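Local coordinates for 2-c-methyl-d-erythritol 2,4-cyclodiphosphate synthase (Plasmodium falciparum, PDB 4C81), which probably catalyses the zinc-dependent cyclisation of a cytidine diphosphate-linked methylerythritol phosphate, releasing CMP, in the apicoplast route to isoprenoid precursors, at residues K135-N140 / I152-K157. The protein carries 1 engineered substitution. Residues are numbered along the deposited sequence; the frame is centred on the assembly and turned at random.
Sequences KNIIKN and ISVKGK. With CDP (cytidine-5'-diphosphate), chain D.
I138 of helix 130-145 packs along I152 and V154 with its CG1 branch, setting the helix of a beta-alpha-beta unit (strand 114-124, helix 130-145, strand 152-157) against its second strand. The local axes run 8.7 Å apart at 144°. I138 CG1 touches two methyl groups from directions about a right angle apart, V154 CG1 at 3.8 Å and I152 CG2 at 4.0 Å. I138 and I152 pass alongside each other in opposite directions, whereas V154 lies at a slant to I138. With chi1 at 62°, V154 holds CG1 between its backbone N and carbonyl carbon, and this methyl also meets I137 CG2 at 4.2 Å. On the other side of the strand, S153 OG hydrogen-bonds to D120 OD1, while K155 NZ forms a salt bridge with the same oxygen and hydrogen-bonds to the backbone oxygen of Q12 of a second subunit. Farther along, G156 O lies 3.2 Å from CDP C2', and K157 NZ forms a salt bridge with D15 of the second subunit, a residue of the zinc and CDP sites, besides a weak hydrogen bond to CDP O1B at 3.3 Å. I152 CD1 rests 3.6 Å from I138 O, which also accepts a hydrogen bond from S142 OG.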
loop_
_atom_site.group_PDB
_atom_site.type_symbol
_atom_site.label_atom_id
_atom_site.label_comp_id
_atom_site.label_asym_id
_atom_site.label_seq_id
_atom_site.Cartn_x
_atom_site.Cartn_y
_atom_site.Cartn_z
ATOM N N LYS A 135 11.232 18.298 -6.471
ATOM C CA LYS A 135 12.605 18.287 -6.991
ATOM C C LYS A 135 13.635 18.178 -5.869
ATOM O O LYS A 135 14.590 17.406 -5.967
ATOM C CB LYS A 135 12.876 19.544 -7.826
ATOM C CG LYS A 135 12.175 19.563 -9.178
ATOM N N ASN A 136 13.423 18.952 -4.805
ATOM C CA ASN A 136 14.304 18.953 -3.640
ATOM C C ASN A 136 14.277 17.608 -2.910
ATOM O O ASN A 136 15.320 17.070 -2.542
ATOM C CB ASN A 136 13.893 20.081 -2.681
ATOM C CG ASN A 136 14.997 20.472 -1.706
ATOM O OD1 ASN A 136 15.965 19.741 -1.501
ATOM N ND2 ASN A 136 14.845 21.642 -1.094
ATOM N N ILE A 137 13.079 17.068 -2.704
ATOM C CA ILE A 137 12.928 15.771 -2.040
ATOM C C ILE A 137 13.644 14.679 -2.831
ATOM O O ILE A 137 14.415 13.894 -2.269
ATOM C CB ILE A 137 11.441 15.392 -1.861
ATOM C CG1 ILE A 137 10.778 16.307 -0.832
ATOM C CG2 ILE A 137 11.305 13.935 -1.416
ATOM C CD1 ILE A 137 9.274 16.159 -0.773
ATOM N N ILE A 138 13.402 14.652 -4.139
ATOM C CA ILE A 138 14.011 13.656 -5.021
ATOM C C ILE A 138 15.540 13.779 -5.032
ATOM O O ILE A 138 16.248 12.766 -5.021
ATOM C CB ILE A 138 13.430 13.740 -6.455
ATOM C CG1 ILE A 138 11.975 13.252 -6.456
ATOM C CG2 ILE A 138 14.259 12.917 -7.426
ATOM C CD1 ILE A 138 11.281 13.383 -7.794
ATOM N N LYS A 139 16.041 15.014 -5.039
ATOM C CA LYS A 139 17.483 15.265 -4.960
ATOM C C LYS A 139 18.058 14.742 -3.644
ATOM O O LYS A 139 19.111 14.103 -3.632
ATOM C CB LYS A 139 17.783 16.761 -5.111
ATOM C CG LYS A 139 19.271 17.101 -5.144
ATOM C CD LYS A 139 19.498 18.582 -5.398
ATOM C CE LYS A 139 20.977 18.929 -5.371
ATOM N NZ LYS A 139 21.218 20.377 -5.618
ATOM N N ASN A 140 17.357 15.013 -2.546
ATOM C CA ASN A 140 17.773 14.561 -1.221
ATOM C C ASN A 140 17.794 13.038 -1.107
ATOM O O ASN A 140 18.755 12.466 -0.600
ATOM C CB ASN A 140 16.861 15.148 -0.141
ATOM C CG ASN A 140 17.083 16.633 0.080
ATOM O OD1 ASN A 140 18.038 17.223 -0.436
ATOM N ND2 ASN A 140 16.198 17.248 0.860
ATOM N N ILE A 152 13.405 7.366 -8.584
ATOM C CA ILE A 152 12.600 7.897 -7.473
ATOM C C ILE A 152 11.336 8.612 -7.963
ATOM O O ILE A 152 11.386 9.430 -8.882
ATOM C CB ILE A 152 13.415 8.901 -6.629
ATOM C CG1 ILE A 152 14.723 8.267 -6.145
ATOM C CG2 ILE A 152 12.596 9.395 -5.440
ATOM C CD1 ILE A 152 15.686 9.267 -5.541
ATOM N N SER A 153 10.209 8.289 -7.332
ATOM C CA SER A 153 8.956 9.008 -7.520
ATOM C C SER A 153 8.429 9.423 -6.155
ATOM O O SER A 153 8.447 8.630 -5.212
ATOM C CB SER A 153 7.924 8.121 -8.208
ATOM O OG SER A 153 6.631 8.696 -8.142
ATOM N N VAL A 154 7.973 10.670 -6.057
ATOM C CA VAL A 154 7.264 11.150 -4.873
ATOM C C VAL A 154 6.032 11.943 -5.315
ATOM O O VAL A 154 6.123 12.827 -6.172
ATOM C CB VAL A 154 8.169 11.994 -3.948
ATOM C CG1 VAL A 154 8.665 13.250 -4.652
ATOM C CG2 VAL A 154 7.427 12.347 -2.663
ATOM N N LYS A 155 4.884 11.590 -4.737
ATOM C CA LYS A 155 3.592 12.163 -5.106
ATOM C C LYS A 155 2.810 12.460 -3.833
ATOM O O LYS A 155 2.938 11.734 -2.841
ATOM C CB LYS A 155 2.788 11.178 -5.971
ATOM C CG LYS A 155 3.619 10.335 -6.939
ATOM C CD LYS A 155 2.752 9.555 -7.931
ATOM C CE LYS A 155 1.991 8.409 -7.282
ATOM N NZ LYS A 155 2.870 7.325 -6.762
ATOM N N GLY A 156 1.993 13.512 -3.876
ATOM C CA GLY A 156 1.126 13.883 -2.766
ATOM C C GLY A 156 -0.339 13.870 -3.157
ATOM O O GLY A 156 -0.685 14.187 -4.294
ATOM N N LYS A 157 -1.186 13.480 -2.206
ATOM C CA LYS A 157 -2.640 13.496 -2.356
ATOM C C LYS A 157 -3.257 14.007 -1.064
ATOM O O LYS A 157 -2.807 13.640 0.019
ATOM C CB LYS A 157 -3.164 12.083 -2.631
ATOM C CG LYS A 157 -2.741 11.495 -3.968
ATOM C CD LYS A 157 -3.516 12.092 -5.134
ATOM C CE LYS A 157 -4.950 11.581 -5.179
ATOM N NZ LYS A 157 -5.595 11.834 -6.493
HETATM O O3B CDP D . -8.960 16.038 -6.022
HETATM P PB CDP D . -7.642 15.418 -6.734
HETATM O O1B CDP D . -8.042 13.913 -7.082
HETATM O O2B CDP D . -7.249 16.161 -7.960
HETATM O O3A CDP D . -6.473 15.292 -5.628
HETATM P PA CDP D . -6.095 16.446 -4.565
HETATM O O1A CDP D . -7.106 17.526 -4.542
HETATM O O2A CDP D . -5.737 15.766 -3.304
HETATM O "O5'" CDP D . -4.736 17.046 -5.180
HETATM C "C5'" CDP D . -4.562 17.251 -6.588
HETATM C "C4'" CDP D . -3.076 17.406 -6.919
HETATM O "O4'" CDP D . -2.521 18.365 -5.984
HETATM C "C3'" CDP D . -2.310 16.113 -6.648
HETATM O "O3'" CDP D . -2.344 15.257 -7.795
HETATM C "C2'" CDP D . -0.901 16.645 -6.409
HETATM O "O2'" CDP D . -0.248 16.900 -7.657
HETATM C "C1'" CDP D . -1.144 17.982 -5.688
HETATM N N1 CDP D . -0.896 17.795 -4.226
HETATM C C2 CDP D . 0.428 17.672 -3.767
HETATM O O2 CDP D . 1.371 17.715 -4.557
HETATM N N3 CDP D . 0.670 17.498 -2.404
HETATM C C4 CDP D . -0.373 17.437 -1.483
HETATM N N4 CDP D . -0.088 17.271 -0.195
HETATM C C5 CDP D . -1.686 17.563 -1.925
HETATM C C6 CDP D . -1.950 17.738 -3.283
#